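PDB 4GB7: 6-aminohexanoate-dimer hydrolase from Bacillus anthracis, which probably hydrolyses the amide bond of the 6-aminohexanoate dimer, as a serine hydrolase of the beta-lactamase clan. Local coordinates for residues M228-M233 against T294-A299; F63-D68 against Y289-T294. One frame throughout, in Å; residues are numbered along the deposited sequence.

Interaction 1. Residues M228-M233 against T294-A299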
loop_
_atom_site.group_PDB
_atom_site.type_symbol
_atom_site.label_atom_id
_atom_site.label_comp_id
_atom_site.label_asym_id
_atom_site.label_seq_id
_atom_site.Cartn_x
_atom_site.Cartn_y
_atom_site.Cartn_z
HETATM N N MSE A 228 -5.376 22.325 -5.090
HETATM C CA MSE A 228 -3.993 22.732 -5.378
HETATM C C MSE A 228 -2.958 22.034 -4.503
HETATM O O MSE A 228 -1.775 22.068 -4.803
HETATM C CB MSE A 228 -3.847 24.267 -5.253
HETATM C CG MSE A 228 -4.748 25.108 -6.209
HETATM SE SE MSE A 228 -4.319 24.765 -8.087
HETATM C CE MSE A 228 -2.635 25.791 -8.169
ATOM N N LYS A 229 -3.438 21.393 -3.440
ATOM C CA LYS A 229 -2.640 20.603 -2.538
ATOM C C LYS A 229 -3.566 19.549 -1.961
ATOM O O LYS A 229 -4.773 19.695 -2.029
ATOM C CB LYS A 229 -2.051 21.491 -1.464
ATOM C CG LYS A 229 -3.060 22.149 -0.564
ATOM C CD LYS A 229 -2.363 23.063 0.424
ATOM C CE LYS A 229 -3.331 23.682 1.396
ATOM N NZ LYS A 229 -2.631 24.342 2.520
ATOM N N ILE A 230 -3.007 18.495 -1.371
ATOM C CA ILE A 230 -3.804 17.362 -0.873
ATOM C C ILE A 230 -4.914 17.794 0.105
ATOM O O ILE A 230 -6.051 17.320 0.014
ATOM C CB ILE A 230 -2.883 16.278 -0.260
ATOM C CG1 ILE A 230 -2.027 15.621 -1.344
ATOM C CG2 ILE A 230 -3.693 15.199 0.479
ATOM C CD1 ILE A 230 -0.895 14.816 -0.737
ATOM N N TYR A 231 -4.610 18.689 1.032
ATOM C CA TYR A 231 -5.624 19.057 1.978
ATOM C C TYR A 231 -6.825 19.759 1.356
ATOM O O TYR A 231 -7.950 19.666 1.896
ATOM C CB TYR A 231 -5.031 19.911 3.092
ATOM C CG TYR A 231 -3.932 19.263 3.933
ATOM C CD1 TYR A 231 -3.789 17.884 4.031
ATOM C CD2 TYR A 231 -3.045 20.037 4.639
ATOM C CE1 TYR A 231 -2.806 17.315 4.801
ATOM C CE2 TYR A 231 -2.048 19.461 5.433
ATOM C CZ TYR A 231 -1.926 18.105 5.508
ATOM O OH TYR A 231 -0.955 17.520 6.294
ATOM N N ASP A 232 -6.603 20.458 0.247
ATOM C CA ASP A 232 -7.711 21.060 -0.529
ATOM C C ASP A 232 -8.735 20.010 -0.962
ATOM O O ASP A 232 -9.945 20.226 -0.948
ATOM C CB ASP A 232 -7.194 21.763 -1.791
ATOM C CG ASP A 232 -6.455 23.060 -1.521
ATOM O OD1 ASP A 232 -6.401 23.568 -0.352
ATOM O OD2 ASP A 232 -5.940 23.581 -2.546
HETATM N N MSE A 233 -8.234 18.865 -1.385
HETATM C CA MSE A 233 -9.099 17.757 -1.781
HETATM C C MSE A 233 -9.989 17.314 -0.634
HETATM O O MSE A 233 -11.157 17.047 -0.814
HETATM C CB MSE A 233 -8.252 16.586 -2.324
HETATM C CG MSE A 233 -9.070 15.363 -2.749
HETATM SE SE MSE A 233 -8.039 13.780 -3.054
HETATM C CE MSE A 233 -7.698 13.373 -1.174
ATOM N N THR A 294 3.345 21.422 -1.740
ATOM C CA THR A 294 3.646 21.887 -0.399
ATOM C C THR A 294 4.465 20.920 0.450
ATOM O O THR A 294 4.686 21.152 1.634
ATOM C CB THR A 294 2.387 22.388 0.339
ATOM O OG1 THR A 294 1.543 21.313 0.750
ATOM C CG2 THR A 294 1.643 23.406 -0.520
ATOM N N LYS A 295 4.991 19.873 -0.195
ATOM C CA LYS A 295 5.800 18.833 0.458
ATOM C C LYS A 295 5.019 17.998 1.486
ATOM O O LYS A 295 5.603 17.325 2.375
ATOM C CB LYS A 295 7.106 19.398 1.036
ATOM C CG LYS A 295 7.975 20.159 0.043
ATOM C CD LYS A 295 8.290 19.364 -1.249
ATOM C CE LYS A 295 8.772 17.885 -1.102
ATOM N NZ LYS A 295 10.178 17.793 -0.554
ATOM N N ILE A 296 3.696 17.985 1.317
ATOM C CA ILE A 296 2.846 17.044 2.049
ATOM C C ILE A 296 2.794 15.739 1.283
ATOM O O ILE A 296 2.433 15.704 0.094
ATOM C CB ILE A 296 1.422 17.604 2.267
ATOM C CG1 ILE A 296 1.443 18.829 3.187
ATOM C CG2 ILE A 296 0.490 16.545 2.822
ATOM C CD1 ILE A 296 2.032 18.623 4.555
ATOM N N GLU A 297 3.087 14.642 1.988
ATOM C CA GLU A 297 3.178 13.346 1.346
ATOM C C GLU A 297 1.786 12.814 0.944
ATOM O O GLU A 297 0.812 13.053 1.633
ATOM C CB GLU A 297 3.805 12.292 2.271
ATOM C CG GLU A 297 5.187 12.636 2.816
ATOM C CD GLU A 297 5.210 13.426 4.090
ATOM O OE1 GLU A 297 4.150 13.950 4.519
ATOM O OE2 GLU A 297 6.358 13.593 4.605
ATOM N N GLN A 298 1.718 12.107 -0.192
ATOM C CA GLN A 298 0.579 11.243 -0.505
ATOM C C GLN A 298 0.652 10.036 0.410
ATOM O O GLN A 298 1.231 9.025 0.026
ATOM C CB GLN A 298 0.665 10.701 -1.943
ATOM C CG GLN A 298 0.535 11.742 -3.001
ATOM C CD GLN A 298 0.729 11.159 -4.372
ATOM O OE1 GLN A 298 1.114 9.993 -4.515
ATOM N NE2 GLN A 298 0.507 11.967 -5.378
ATOM N N ALA A 299 0.049 10.135 1.587
ATOM C CA ALA A 299 0.029 9.043 2.523
ATOM C C ALA A 299 -0.673 7.791 1.983
ATOM O O ALA A 299 -0.397 6.669 2.422
ATOM C CB ALA A 299 -0.664 9.494 3.830
#
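Lys229 and Ile230, at the start of the short helix 230-235, face the irregular loop of Thr294 and Ile296, with 6.8 Å between the CA atoms of Lys229 and Thr294 and no hydrogen bond across. Ile230 points its side chain at the loop. Its CD1 lies anti to CA (chi2 166°), which carries this methyl to the loop's backbone, 3.5 Å from Ile296 O and 3.4 Å from Glu297 O. The same methyl lies 4.1 Å from CG of Gln298, the central residue of an inverse gamma turn. Tyr231 and Ile296 cross at about a right angle, Ile296 CG2 coming obliquely to the ring, 3.9 Å from Tyr231 CE1, while Ile296 CD1 sits 3.6 Å from Tyr231 OH. The hydroxyl's hydrogen bond goes to Arg262 of helix 251-265. The contact thus joins an N-cap and first helical turn to the connection between antiparallel strands 287-290 and 303-305 in the beta-lactamase-type fold. Lys229, the N-cap residue, adds a looser apolar touch: its extended chain crosses Thr294 obliquely, CD 4.1 Å from Thr294 CG2. At the helix start, Asp232 OD2 accepts from Met228 N at 2.9 Å through its anti lone pair; Met228 is a selenomethionine.

Interaction 2. Residues F63-D68 against Y289-T294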
loop_
_atom_site.group_PDB
_atom_site.type_symbol
_atom_site.label_atom_id
_atom_site.label_comp_id
_atom_site.label_asym_id
_atom_site.label_seq_id
_atom_site.Cartn_x
_atom_site.Cartn_y
_atom_site.Cartn_z
ATOM N N PHE A 63 10.476 12.259 -11.503
ATOM C CA PHE A 63 9.263 12.731 -12.143
ATOM C C PHE A 63 8.477 13.674 -11.220
ATOM O O PHE A 63 7.680 14.469 -11.682
ATOM C CB PHE A 63 8.444 11.441 -12.504
ATOM C CG PHE A 63 7.140 11.695 -13.158
ATOM C CD1 PHE A 63 7.085 12.186 -14.437
ATOM C CD2 PHE A 63 5.955 11.416 -12.501
ATOM C CE1 PHE A 63 5.874 12.416 -15.063
ATOM C CE2 PHE A 63 4.738 11.650 -13.108
ATOM C CZ PHE A 63 4.702 12.151 -14.397
ATOM N N THR A 64 8.751 13.616 -9.924
ATOM C CA THR A 64 7.903 14.228 -8.909
ATOM C C THR A 64 8.753 14.803 -7.775
ATOM O O THR A 64 9.932 14.494 -7.626
ATOM C CB THR A 64 6.991 13.158 -8.221
ATOM O OG1 THR A 64 7.833 12.195 -7.567
ATOM C CG2 THR A 64 6.118 12.451 -9.173
ATOM N N LEU A 65 8.097 15.576 -6.923
ATOM C CA LEU A 65 8.657 16.007 -5.665
ATOM C C LEU A 65 8.540 14.895 -4.622
ATOM O O LEU A 65 7.514 14.204 -4.561
ATOM C CB LEU A 65 7.881 17.216 -5.164
ATOM C CG LEU A 65 7.845 18.476 -6.071
ATOM C CD1 LEU A 65 7.022 19.539 -5.336
ATOM C CD2 LEU A 65 9.261 18.925 -6.445
ATOM N N ILE A 66 9.578 14.760 -3.786
ATOM C CA ILE A 66 9.654 13.666 -2.799
ATOM C C ILE A 66 10.186 14.143 -1.454
ATOM O O ILE A 66 10.909 15.143 -1.363
ATOM C CB ILE A 66 10.502 12.493 -3.277
ATOM C CG1 ILE A 66 11.991 12.850 -3.394
ATOM C CG2 ILE A 66 9.968 11.956 -4.593
ATOM C CD1 ILE A 66 12.929 11.649 -3.409
ATOM N N ASN A 67 9.803 13.410 -0.411
ATOM C CA ASN A 67 10.413 13.485 0.890
ATOM C C ASN A 67 11.036 12.146 1.187
ATOM O O ASN A 67 10.357 11.104 1.132
ATOM C CB ASN A 67 9.380 13.716 1.985
ATOM C CG ASN A 67 8.770 15.067 1.943
ATOM O OD1 ASN A 67 9.227 15.954 1.233
ATOM N ND2 ASN A 67 7.733 15.264 2.773
ATOM N N ASP A 68 12.317 12.170 1.499
ATOM C CA ASP A 68 13.031 10.933 1.801
ATOM C C ASP A 68 12.568 10.288 3.105
ATOM O O ASP A 68 12.312 10.994 4.117
ATOM C CB ASP A 68 14.530 11.185 1.888
ATOM C CG ASP A 68 15.185 11.417 0.564
ATOM O OD1 ASP A 68 14.712 10.982 -0.499
ATOM O OD2 ASP A 68 16.268 12.031 0.630
ATOM N N TYR A 289 8.480 9.265 -0.132
ATOM C CA TYR A 289 7.117 9.584 -0.490
ATOM C C TYR A 289 7.052 10.649 -1.570
ATOM O O TYR A 289 7.699 11.695 -1.453
ATOM C CB TYR A 289 6.348 10.206 0.679
ATOM C CG TYR A 289 5.737 9.250 1.663
ATOM C CD1 TYR A 289 4.492 8.639 1.412
ATOM C CD2 TYR A 289 6.383 8.962 2.868
ATOM C CE1 TYR A 289 3.926 7.767 2.329
ATOM C CE2 TYR A 289 5.801 8.106 3.784
ATOM C CZ TYR A 289 4.582 7.530 3.540
ATOM O OH TYR A 289 4.088 6.667 4.514
ATOM N N VAL A 290 6.241 10.387 -2.593
ATOM C CA VAL A 290 5.804 11.445 -3.489
ATOM C C VAL A 290 4.979 12.431 -2.669
ATOM O O VAL A 290 4.180 12.037 -1.812
ATOM C CB VAL A 290 5.023 10.876 -4.667
ATOM C CG1 VAL A 290 4.301 11.965 -5.443
ATOM C CG2 VAL A 290 5.987 10.029 -5.532
ATOM N N THR A 291 5.145 13.712 -2.986
ATOM C CA THR A 291 4.409 14.765 -2.264
ATOM C C THR A 291 3.626 15.688 -3.207
ATOM O O THR A 291 3.874 15.727 -4.393
ATOM C CB THR A 291 5.355 15.643 -1.406
ATOM O OG1 THR A 291 6.099 16.546 -2.257
ATOM C CG2 THR A 291 6.319 14.782 -0.552
ATOM N N ASP A 292 2.742 16.502 -2.634
ATOM C CA ASP A 292 2.195 17.665 -3.321
ATOM C C ASP A 292 3.223 18.819 -3.321
ATOM O O ASP A 292 4.345 18.685 -2.804
ATOM C CB ASP A 292 0.781 18.028 -2.754
ATOM C CG ASP A 292 0.799 18.624 -1.387
ATOM O OD1 ASP A 292 1.848 19.110 -0.963
ATOM O OD2 ASP A 292 -0.311 18.643 -0.752
ATOM N N GLU A 293 2.841 19.946 -3.919
ATOM C CA GLU A 293 3.770 21.057 -4.108
ATOM C C GLU A 293 4.141 21.695 -2.775
ATOM O O GLU A 293 5.134 22.424 -2.697
ATOM C CB GLU A 293 3.153 22.102 -4.988
ATOM C CG GLU A 293 2.971 21.726 -6.428
ATOM C CD GLU A 293 1.994 22.684 -7.096
ATOM O OE1 GLU A 293 0.730 22.513 -6.986
ATOM O OE2 GLU A 293 2.514 23.636 -7.718
ATOM N N THR A 294 3.345 21.422 -1.740
ATOM C CA THR A 294 3.646 21.887 -0.399
ATOM C C THR A 294 4.465 20.920 0.450
ATOM O O THR A 294 4.686 21.152 1.634
ATOM C CB THR A 294 2.387 22.388 0.339
ATOM O OG1 THR A 294 1.543 21.313 0.750
ATOM C CG2 THR A 294 1.643 23.406 -0.520
HETATM O O HOH W 1 5.291 15.619 -6.706
#
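Tyr289 opens an antiparallel pairing with Asn67, the hydrogen-bonded pair by which strand 66-69 forms an outermost strand of a four-stranded antiparallel sheet. Two bonds close it: Asn67 N gives to Tyr289 O at 2.9 Å, in the carbonyl plane, and Tyr289 N gives back to Asn67 O. Tyr289 O also receives a CA-H...O contact from Ile66. The tyrosine side chain leads away from Asn67 to pack on helix 269-278.

Val290 pairs with Ile66 as the non-hydrogen-bonded pair. Its chi1 of 167° puts CG1 anti to the backbone N, where it lies 4.0 Å from Thr64 CB; Val290 CG2 lies 3.5 Å from Thr64 OG1, a hydroxyl hydrogen-bonded to Met60 O.

Thr291 carries the pairing past the last bridge: its N reaches Leu65 O at 2.9 Å, but the donor is tilted 35° from the carbonyl plane. A water accepts from Leu65 N and donates to Thr291 O, linking the two backbones again. The CG2 methyl of Thr291 lies over the amide of Asn67, 3.5 Å from its CG and about equally far from OD1 and ND2; those two polar atoms are bound by Lys295 and Glu297 respectively. Thr291 OG1 turns instead to Asp292 O.

At Asp292 and Glu293 the chain bends, and Leu65 CD1 lies 3.8 Å from both Asp292 O and Glu293 CA. The bond from Thr294 N to Asp292 OD1 makes an Asx turn, and Thr294 OG1 adds a second bond to Asp292 OD1, from the same face of the carboxylate, at 2.8 Å.

How the interactions relate
From the N terminus, 63-68 comes first and pairs with 289-294 some 220 residues later, so interaction 2 closes a long loop and adds strand 66-69 to the sheet. Residues 228-233 fall inside that loop but meet 294-299, which starts on the last residue of 289-294, so interaction 1 closes a shorter loop of about 60 residues and the two contacts cross. They share Thr294, and their centres are about 9 Å apart. Asp292 OD2 takes the backbone N of Ile230 at 2.8 Å, a probable hydrogen bond, and Glu297 of 294-299 reaches back to 63-68. Through the 289-299 chain, the edge strand is thereby tied to helix 230-235.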